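Local coordinates for protein malate dehydrogenase (Porphyromonas gingivalis, PDB 3FI9) that probably interconverts malate and oxaloacetate with NAD as the redox cofactor, as a dehydrogenase of the lactate/malate dehydrogenase superfamily, at residues C263-P268 / M275-T280; L97-A102 / I318-I323; M31-N36 / E246-A251; K10-G15 / K71-D76. One frame throughout, in Å; residues are numbered along the deposited sequence.

Contact 1 (C263-P268 / M275-T280)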
# COMPACT_ATOMS: atom_id res chain seq x y z
N CYS A 263 20.56 2.34 14.83
CA CYS A 263 21.84 2.40 14.25
C CYS A 263 22.90 2.00 15.26
O CYS A 263 22.62 1.89 16.47
CB CYS A 263 22.12 3.80 13.69
SG CYS A 263 22.47 4.98 14.98
N TYR A 264 24.11 1.74 14.76
CA TYR A 264 25.22 1.29 15.59
C TYR A 264 25.68 2.48 16.44
O TYR A 264 25.85 3.59 15.93
CB TYR A 264 26.43 0.87 14.73
CG TYR A 264 27.51 0.24 15.60
CD1 TYR A 264 27.23 -0.87 16.40
CD2 TYR A 264 28.79 0.74 15.59
CE1 TYR A 264 28.24 -1.44 17.24
CE2 TYR A 264 29.80 0.19 16.37
CZ TYR A 264 29.51 -0.90 17.19
OH TYR A 264 30.54 -1.40 17.94
N VAL A 265 25.90 2.21 17.73
CA VAL A 265 26.35 3.21 18.71
C VAL A 265 27.53 2.60 19.45
O VAL A 265 27.47 1.46 19.92
CB VAL A 265 25.24 3.51 19.77
CG1 VAL A 265 25.78 4.44 20.84
CG2 VAL A 265 23.97 4.13 19.09
N ASN A 266 28.63 3.33 19.59
CA ASN A 266 29.69 2.79 20.45
C ASN A 266 30.40 3.96 21.07
O ASN A 266 31.38 4.40 20.53
CB ASN A 266 30.69 1.95 19.65
CG ASN A 266 31.79 1.33 20.53
OD1 ASN A 266 31.55 0.95 21.66
ND2 ASN A 266 32.99 1.24 19.99
N VAL A 267 29.91 4.45 22.21
CA VAL A 267 30.51 5.61 22.86
C VAL A 267 30.56 5.34 24.35
O VAL A 267 29.92 4.42 24.86
CB VAL A 267 29.70 6.87 22.60
CG1 VAL A 267 29.57 7.11 21.09
CG2 VAL A 267 28.30 6.74 23.24
N PRO A 268 31.35 6.14 25.08
CA PRO A 268 31.39 5.85 26.52
C PRO A 268 29.99 5.80 27.11
O PRO A 268 29.18 6.66 26.81
CB PRO A 268 32.18 7.05 27.08
CG PRO A 268 33.08 7.46 25.93
CD PRO A 268 32.23 7.26 24.70
N MET A 275 20.92 0.78 18.79
CA MET A 275 19.83 1.41 19.53
C MET A 275 19.09 2.36 18.61
O MET A 275 19.71 2.91 17.71
CB MET A 275 20.38 2.29 20.68
CG MET A 275 20.66 1.53 21.94
SD MET A 275 20.94 2.63 23.33
CE MET A 275 22.23 3.62 22.70
N ALA A 276 17.79 2.60 18.88
CA ALA A 276 17.04 3.71 18.29
C ALA A 276 17.66 5.01 18.79
O ALA A 276 17.85 5.18 20.00
CB ALA A 276 15.52 3.65 18.71
N MET A 277 18.00 5.89 17.85
CA MET A 277 18.77 7.09 18.13
C MET A 277 18.20 8.27 17.36
O MET A 277 17.36 8.10 16.49
CB MET A 277 20.24 6.87 17.76
CG MET A 277 21.03 6.00 18.75
SD MET A 277 21.69 6.99 20.18
CE MET A 277 20.24 7.19 21.14
N GLU A 278 18.70 9.46 17.66
CA GLU A 278 18.35 10.63 16.84
C GLU A 278 19.23 10.66 15.60
O GLU A 278 20.34 11.21 15.61
CB GLU A 278 18.49 11.93 17.63
CG GLU A 278 17.99 13.18 16.90
CD GLU A 278 16.50 13.15 16.58
OE1 GLU A 278 15.74 12.41 17.24
OE2 GLU A 278 16.08 13.88 15.67
N THR A 279 18.69 10.09 14.53
CA THR A 279 19.48 9.79 13.36
C THR A 279 19.05 10.65 12.19
O THR A 279 17.93 11.15 12.16
CB THR A 279 19.24 8.32 12.95
OG1 THR A 279 17.87 7.95 13.20
CG2 THR A 279 20.16 7.41 13.72
N THR A 280 19.96 10.82 11.23
CA THR A 280 19.58 11.29 9.92
C THR A 280 20.18 10.33 8.91
O THR A 280 21.32 9.93 9.00
CB THR A 280 19.90 12.80 9.61
OG1 THR A 280 20.92 12.94 8.60
CG2 THR A 280 20.30 13.55 10.86

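Contact 2 (L97-A102 / I318-I323)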
# COMPACT_ATOMS: atom_id res chain seq x y z
N LEU A 97 13.47 -18.61 19.21
CA LEU A 97 13.17 -17.50 18.30
C LEU A 97 14.36 -16.54 18.18
O LEU A 97 14.67 -16.04 17.10
CB LEU A 97 11.97 -16.71 18.79
CG LEU A 97 10.55 -17.10 18.40
CD1 LEU A 97 9.67 -15.98 18.89
CD2 LEU A 97 10.43 -17.24 16.89
N LEU A 98 15.01 -16.29 19.31
CA LEU A 98 16.15 -15.40 19.38
C LEU A 98 17.28 -15.93 18.51
O LEU A 98 17.80 -15.23 17.64
CB LEU A 98 16.63 -15.29 20.82
CG LEU A 98 17.94 -14.55 21.05
CD1 LEU A 98 17.86 -13.13 20.51
CD2 LEU A 98 18.29 -14.57 22.56
N LYS A 99 17.64 -17.18 18.75
CA LYS A 99 18.66 -17.87 17.99
C LYS A 99 18.27 -17.99 16.51
O LYS A 99 19.10 -17.78 15.62
CB LYS A 99 18.90 -19.28 18.57
CG LYS A 99 20.10 -20.00 17.97
CD LYS A 99 20.43 -21.25 18.78
CE LYS A 99 21.77 -21.85 18.33
NZ LYS A 99 21.88 -21.93 16.84
N GLY A 100 17.02 -18.35 16.26
CA GLY A 100 16.53 -18.49 14.91
C GLY A 100 16.65 -17.19 14.13
O GLY A 100 17.15 -17.17 13.00
N ASN A 101 16.23 -16.09 14.74
CA ASN A 101 16.35 -14.80 14.03
C ASN A 101 17.78 -14.28 13.95
O ASN A 101 18.17 -13.65 12.94
CB ASN A 101 15.46 -13.74 14.69
CG ASN A 101 14.02 -13.96 14.40
OD1 ASN A 101 13.60 -13.87 13.25
ND2 ASN A 101 13.26 -14.30 15.43
N ALA A 102 18.57 -14.55 14.99
CA ALA A 102 19.98 -14.16 14.90
C ALA A 102 20.67 -14.91 13.76
O ALA A 102 21.50 -14.32 13.03
CB ALA A 102 20.71 -14.39 16.21
N ILE A 318 26.29 -13.42 21.83
CA ILE A 318 27.73 -13.72 21.84
C ILE A 318 27.92 -15.12 22.41
O ILE A 318 28.72 -15.92 21.90
CB ILE A 318 28.55 -12.62 22.65
CG1 ILE A 318 28.48 -11.27 21.94
CG2 ILE A 318 30.05 -12.99 22.85
CD1 ILE A 318 28.95 -10.07 22.81
N ALA A 319 27.17 -15.45 23.46
CA ALA A 319 27.36 -16.76 24.14
C ALA A 319 26.96 -17.94 23.25
O ALA A 319 27.47 -19.06 23.41
CB ALA A 319 26.58 -16.79 25.46
N MET A 320 26.05 -17.68 22.32
CA MET A 320 25.59 -18.68 21.38
C MET A 320 26.70 -18.84 20.32
O MET A 320 26.62 -19.67 19.45
CB MET A 320 24.29 -18.24 20.69
CG MET A 320 22.97 -18.23 21.53
SD MET A 320 21.59 -17.36 20.63
CE MET A 320 20.33 -17.29 21.89
N GLY A 321 27.73 -18.01 20.38
CA GLY A 321 28.79 -18.05 19.34
C GLY A 321 28.47 -17.41 17.97
O GLY A 321 29.20 -17.63 16.98
N ILE A 322 27.39 -16.62 17.91
CA ILE A 322 26.93 -16.09 16.63
C ILE A 322 27.55 -14.71 16.40
O ILE A 322 28.10 -14.39 15.32
CB ILE A 322 25.39 -15.93 16.62
CG1 ILE A 322 24.70 -17.30 16.54
CG2 ILE A 322 24.98 -15.00 15.41
CD1 ILE A 322 23.17 -17.28 16.80
N ILE A 323 27.48 -13.89 17.44
CA ILE A 323 28.17 -12.62 17.46
C ILE A 323 29.56 -12.92 18.06
O ILE A 323 29.67 -13.60 19.10
CB ILE A 323 27.36 -11.63 18.34
CG1 ILE A 323 25.97 -11.36 17.73
CG2 ILE A 323 28.12 -10.32 18.57
CD1 ILE A 323 25.13 -10.32 18.55

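Contact 3 (M31-N36 / E246-A251)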
# COMPACT_ATOMS: atom_id res chain seq x y z
N MET A 31 6.64 5.20 -4.94
CA MET A 31 7.59 6.27 -4.64
C MET A 31 8.60 6.48 -5.80
O MET A 31 9.43 7.36 -5.74
CB MET A 31 8.36 5.98 -3.35
CG MET A 31 7.56 6.25 -2.04
SD MET A 31 8.64 5.95 -0.55
CE MET A 31 7.39 6.25 0.72
N ARG A 32 8.55 5.60 -6.80
CA ARG A 32 9.47 5.62 -7.93
C ARG A 32 10.91 5.73 -7.46
O ARG A 32 11.66 6.61 -7.91
CB ARG A 32 9.08 6.75 -8.93
CG ARG A 32 7.70 6.43 -9.56
CD ARG A 32 7.17 7.61 -10.44
NE ARG A 32 7.92 7.73 -11.70
CZ ARG A 32 7.78 6.91 -12.73
NH1 ARG A 32 6.95 5.89 -12.65
NH2 ARG A 32 8.46 7.12 -13.86
N LEU A 33 11.31 4.81 -6.58
CA LEU A 33 12.67 4.83 -6.05
C LEU A 33 13.63 4.37 -7.15
O LEU A 33 14.63 5.04 -7.42
CB LEU A 33 12.80 3.95 -4.82
CG LEU A 33 11.81 4.31 -3.70
CD1 LEU A 33 11.99 3.37 -2.45
CD2 LEU A 33 11.99 5.79 -3.32
N THR A 34 13.30 3.24 -7.76
CA THR A 34 14.08 2.68 -8.89
C THR A 34 13.16 1.82 -9.76
O THR A 34 12.31 1.07 -9.23
CB THR A 34 15.25 1.80 -8.37
OG1 THR A 34 15.90 1.10 -9.44
CG2 THR A 34 14.74 0.78 -7.41
N PRO A 35 13.42 1.78 -11.06
CA PRO A 35 12.69 0.83 -11.89
C PRO A 35 13.14 -0.61 -11.63
O PRO A 35 12.39 -1.58 -11.88
CB PRO A 35 13.04 1.26 -13.34
CG PRO A 35 14.25 2.22 -13.21
CD PRO A 35 14.46 2.58 -11.79
N ASN A 36 14.35 -0.77 -11.09
CA ASN A 36 14.91 -2.10 -10.89
C ASN A 36 14.60 -2.58 -9.49
O ASN A 36 15.42 -2.54 -8.57
CB ASN A 36 16.39 -2.07 -11.24
CG ASN A 36 16.59 -1.69 -12.71
OD1 ASN A 36 16.06 -2.37 -13.59
ND2 ASN A 36 17.25 -0.56 -12.98
N GLU A 246 10.15 4.60 3.52
CA GLU A 246 10.59 6.00 3.61
C GLU A 246 12.04 6.01 4.01
O GLU A 246 12.78 6.89 3.53
CB GLU A 246 9.87 6.80 4.70
CG GLU A 246 8.46 7.16 4.46
CD GLU A 246 7.89 7.99 5.63
OE1 GLU A 246 7.55 9.15 5.40
OE2 GLU A 246 7.78 7.50 6.77
N MET A 247 12.45 5.10 4.91
CA MET A 247 13.90 5.06 5.29
C MET A 247 14.81 4.78 4.08
O MET A 247 15.84 5.49 3.91
CB MET A 247 14.20 4.02 6.40
CG MET A 247 13.33 4.21 7.67
SD MET A 247 13.60 2.89 8.87
CE MET A 247 15.33 2.98 9.18
N ILE A 248 14.51 3.74 3.29
CA ILE A 248 15.39 3.42 2.15
C ILE A 248 15.34 4.55 1.08
O ILE A 248 16.34 4.89 0.43
CB ILE A 248 15.08 2.02 1.52
CG1 ILE A 248 16.35 1.47 0.86
CG2 ILE A 248 13.85 2.06 0.53
CD1 ILE A 248 17.47 1.12 1.85
N ARG A 249 14.19 5.18 0.92
CA ARG A 249 14.17 6.38 0.07
C ARG A 249 15.20 7.45 0.50
O ARG A 249 15.88 8.02 -0.34
CB ARG A 249 12.78 6.99 -0.00
CG ARG A 249 12.81 8.34 -0.75
CD ARG A 249 11.41 8.78 -1.06
NE ARG A 249 10.69 9.19 0.14
CZ ARG A 249 9.41 9.59 0.12
NH1 ARG A 249 8.75 9.66 -1.03
NH2 ARG A 249 8.80 9.96 1.24
N ALA A 250 15.31 7.71 1.80
CA ALA A 250 16.30 8.67 2.32
C ALA A 250 17.72 8.22 2.02
O ALA A 250 18.56 9.01 1.61
CB ALA A 250 16.11 8.85 3.85
N ALA A 251 17.99 6.95 2.24
CA ALA A 251 19.32 6.40 1.96
C ALA A 251 19.66 6.47 0.47
O ALA A 251 20.83 6.43 0.13
CB ALA A 251 19.43 4.96 2.43
O HOH W 1 9.61 9.23 -3.87

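Contact 4 (K10-G15 / K71-D76)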
# COMPACT_ATOMS: atom_id res chain seq x y z
N LYS A 10 19.64 -1.10 -8.21
CA LYS A 10 18.70 -2.16 -7.82
C LYS A 10 18.39 -2.09 -6.33
O LYS A 10 19.29 -1.93 -5.48
CB LYS A 10 19.24 -3.52 -8.26
CG LYS A 10 18.55 -4.75 -7.70
CD LYS A 10 19.00 -6.01 -8.48
CE LYS A 10 18.49 -7.27 -7.82
NZ LYS A 10 18.95 -8.50 -8.50
N LEU A 11 17.08 -2.13 -6.05
CA LEU A 11 16.54 -2.28 -4.72
C LEU A 11 15.94 -3.67 -4.60
O LEU A 11 15.03 -4.10 -5.38
CB LEU A 11 15.49 -1.18 -4.43
CG LEU A 11 14.52 -1.41 -3.24
CD1 LEU A 11 15.28 -1.62 -1.91
CD2 LEU A 11 13.51 -0.21 -3.08
N THR A 12 16.44 -4.41 -3.63
CA THR A 12 15.89 -5.71 -3.32
C THR A 12 15.14 -5.79 -1.99
O THR A 12 15.68 -5.50 -0.91
CB THR A 12 16.99 -6.75 -3.33
OG1 THR A 12 17.53 -6.83 -4.65
CG2 THR A 12 16.45 -8.12 -2.91
N ILE A 13 13.91 -6.27 -2.08
CA ILE A 13 13.09 -6.50 -0.88
C ILE A 13 13.21 -7.93 -0.50
O ILE A 13 12.87 -8.79 -1.29
CB ILE A 13 11.60 -6.22 -1.16
CG1 ILE A 13 11.40 -4.77 -1.60
CG2 ILE A 13 10.72 -6.53 0.11
CD1 ILE A 13 12.10 -3.75 -0.79
N VAL A 14 13.70 -8.21 0.71
CA VAL A 14 13.72 -9.58 1.18
C VAL A 14 12.49 -9.84 2.05
O VAL A 14 12.15 -9.03 2.88
CB VAL A 14 15.04 -9.87 1.98
CG1 VAL A 14 14.99 -11.24 2.62
CG2 VAL A 14 16.21 -9.80 1.06
N GLY A 15 11.80 -10.95 1.83
CA GLY A 15 10.59 -11.23 2.58
C GLY A 15 9.38 -10.69 1.86
O GLY A 15 8.38 -10.39 2.48
N LYS A 71 21.30 -15.56 -4.61
CA LYS A 71 22.37 -15.01 -5.43
C LYS A 71 21.78 -14.09 -6.49
O LYS A 71 22.29 -13.01 -6.73
CB LYS A 71 23.21 -16.09 -6.13
CG LYS A 71 24.46 -15.47 -6.81
CD LYS A 71 25.32 -16.48 -7.61
CE LYS A 71 26.57 -15.78 -8.15
NZ LYS A 71 27.57 -16.78 -8.64
N GLU A 72 20.71 -14.53 -7.14
CA GLU A 72 20.10 -13.71 -8.19
C GLU A 72 19.57 -12.38 -7.66
O GLU A 72 19.77 -11.32 -8.26
CB GLU A 72 18.95 -14.50 -8.82
CG GLU A 72 19.45 -15.57 -9.76
CD GLU A 72 18.32 -16.31 -10.42
OE1 GLU A 72 17.15 -16.07 -10.03
OE2 GLU A 72 18.60 -17.13 -11.33
N ALA A 73 18.93 -12.46 -6.50
CA ALA A 73 18.29 -11.33 -5.82
C ALA A 73 19.31 -10.29 -5.36
O ALA A 73 19.10 -9.09 -5.49
CB ALA A 73 17.49 -11.84 -4.62
N LEU A 74 20.41 -10.76 -4.77
CA LEU A 74 21.42 -9.80 -4.27
C LEU A 74 22.42 -9.33 -5.32
O LEU A 74 23.08 -8.30 -5.17
CB LEU A 74 22.11 -10.37 -3.02
CG LEU A 74 21.19 -10.55 -1.81
CD1 LEU A 74 22.00 -10.88 -0.58
CD2 LEU A 74 20.39 -9.28 -1.58
N THR A 75 22.56 -10.06 -6.42
CA THR A 75 23.48 -9.59 -7.49
C THR A 75 23.10 -8.22 -8.04
O THR A 75 21.97 -8.02 -8.49
CB THR A 75 23.60 -10.65 -8.63
OG1 THR A 75 24.07 -11.89 -8.05
CG2 THR A 75 24.58 -10.19 -9.69
N ASP A 76 24.04 -7.27 -8.01
CA ASP A 76 23.81 -5.87 -8.42
C ASP A 76 22.97 -5.09 -7.39
O ASP A 76 22.75 -3.88 -7.57
CB ASP A 76 23.14 -5.77 -9.80
CG ASP A 76 23.94 -6.44 -10.91
OD1 ASP A 76 25.16 -6.21 -11.00
OD2 ASP A 76 23.32 -7.17 -11.72
O HOH W 2 22.30 -1.95 -9.37
O HOH W 3 20.09 -8.17 -11.01

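Contact 1 (C263-P268 / M275-T280)
Cys263 and Met275 face each other as an antiparallel hydrogen-bonded pair, each backbone donating to the other. Cys263 N gives its hydrogen to Met275 O at 3.1 Å in a nearly straight bond (165° at the hydrogen), although the donor stands well above the plane of that carbonyl. The return bond, from Met275 N to Cys263 O, is equally long and lies closer to the plane of its acceptor. These bonds join strands 261-267 and 273-277, the last two in the order of the large sheet, and further bonds of the same hairpin pair Val265 with Ile273. Beyond Met277 the chain leads into strand 279-282; the short segments 263-267 and 275-277 already run at 97° to one another.

The remaining contacts are apolar. Val265 and Met277 meet tip to tip, with Val265 CG2 3.5 Å from Met277 CG; a bend at chi2 (-85°) carries the SD of Met277 to 3.8 Å from the same methyl. Flexible methionine suits a place where the two strand segments diverge. Met275 CE reaches the two methyls of Val265 about equally. Small, polarisable Cys263 SG lies 3.6 Å from Thr279 CG2 and also touches Met277 CB. Thr279 thus offers its methyl to the sulfur, while its OG1 bonds with the backbone N of Ala261.

Contact 2 (L97-A102 / I318-I323)
Met320 lays its thioether across Leu98 and Lys99, joining a helix of the Rossmann-type NAD-binding domain to the C-terminal end of the long helix 297-319. Its methyl carries the tightest touch, Met320 CE lying 3.5 Å from Leu98 CD2, closer than carbons usually pack, and 3.7 Å from Leu98 CG. The sulfur rests on the backbone-proximal part of the lysine, with Met320 SD 3.9 Å from Lys99 CB. An unbranched chain suits this reach: beyond CG it is fully extended (chi2 169°, chi3 -172°), spanning the distance from the helix end to helix 94-115. Lysine is equally apt at this edge, because its aliphatic start receives the sulfur while NZ pairs with Glu103 one turn along its own helix.

A second apolar touch lies one turn on, where small Ala102 leaves room for the longer branch of Ile322. No hydrogen bond links the two segments; they meet through apolar side-chain contacts.

The glycine between Met320 and Ile322 allows the turn that brings both side chains toward helix 94-115. Gly321 ends the helix in a Schellman motif with positive phi (76°), a conformation in which a side chain would press on the preceding carbonyl oxygen; its N bonds to Ile318 O at 2.8 Å. Farther out, Tyr139 OH holds the carbonyl of Ile322, and Ile131 of helix 129-140 packs on Ala102. Asn101, predicted to bind NAD, lies on the same helical turn. CD1 of Ile322 stops 3.8 Å from Ala102 CB.

Contact 3 (M31-N36 / E246-A251)
Met31 lies across one face of the Arg249 guanidinium, its sulfur 3.6 Å above the plane and offset toward the rim. With chi2 at -177° and chi3 at -177° the methionine is straight beyond CG, and it crosses the arginine at about a right angle; Met31 SD comes within 3.7 Å of Arg249 NH1. The methyl goes farther, touching Arg249 CZ and, at 4.0 Å, Glu246 CG. Arginine suits the place by offering a flat face for the thioether to lie on, N-H groups round its edge and an aliphatic stem. Its bend at chi3 (71°) turns NE out of the line of that stem, whose CB is met by Leu33 CD2 at 3.6 Å.

Here the Rossmann-type domain meets helix 238-251 of the C-terminal domain. Helix 19-30 ends in a Schellman motif at Arg32, and the turn sets Met31 and Leu33 toward the opposing helix. Branched Leu33 divides its two methyls, sending CD1 to Ile248 CG2 at 3.7 Å while CD2 stays with the arginine. Ile245 also packs on both Met31 and Leu33, whereas Glu246 touches Cys57 of the second subunit. At the guanidinium edge, in its plane, a water accepts from Arg249 NH1 at 3.0 Å and donates to Met31 O at 2.7 Å.

Contact 4 (K10-G15 / K71-D76)
Lys10 reaches from strand 10-14 to the C-terminal end of helix 70-74, where backbone carbonyls receive its ammonium group. Lys10 NZ donates to Thr75 O at 3.1 Å, tilted only slightly from the carbonyl plane, and more weakly to Glu72 O at 2.9 Å. A water supplies a further acceptor 2.8 Å from Lys10 NZ. The chain runs extended from CB, CG standing anti to the backbone N (chi1 167°), a length that lets lysine, rooted on a strand, meet carbonyls on a helix. Its methylenes pass close to oxygens as well, Lys10 CE coming within 3.0 Å of Ala73 O.

Thr12, two residues on, points the same way and donates from OG1 to Ala73 O at 2.9 Å. Threonine fits because its hydroxyl serves the carbonyl while CG2 packs loosely against Ala73 CB and Leu74. Solvent also links the two backbones: one water accepts from Lys10 N and donates to Asp76 O at 2.7 Å.

The setting is the first strand of the Rossmann fold. Gly15, directly after it, opens the predicted NAD-binding loop, and helix 70-74 leads through Thr75 and Asp76 into the adjacent parallel strand 77-82. Thr75 N bonds back to Lys71 O, closing the last turn of the helix.

The carbonyls at and just beyond a helix's C-terminal end probably present a partial negative charge, which would favour a cationic amine. Asp76 OD2, 5.6 Å from Lys10 NZ, could add to that attraction without making a salt bridge.

In the fold
Contacts 1 and 4 reach the same sheet from different domains. Buried contact 1 bonds two neighbouring strands and packs sulfur and methyl groups beside them; partly buried contact 4 sets a strand against a helix end and relies on carbonyls, an ammonium group and water. Contacts 2 and 3 both tie the NAD-binding domain to the C-terminal one by methionines next to Schellman turns, on opposite sides of the chain's centre. Contact 2, largely buried with exposed Lys99 at its edge, is apolar packing without a hydrogen bond between its segments, whereas partly buried contact 3 adds a guanidinium and a bridging water. Contacts 3 and 4 touch directly: Leu33 packs on Leu11, and Asn36 O probably accepts from Leu11 N.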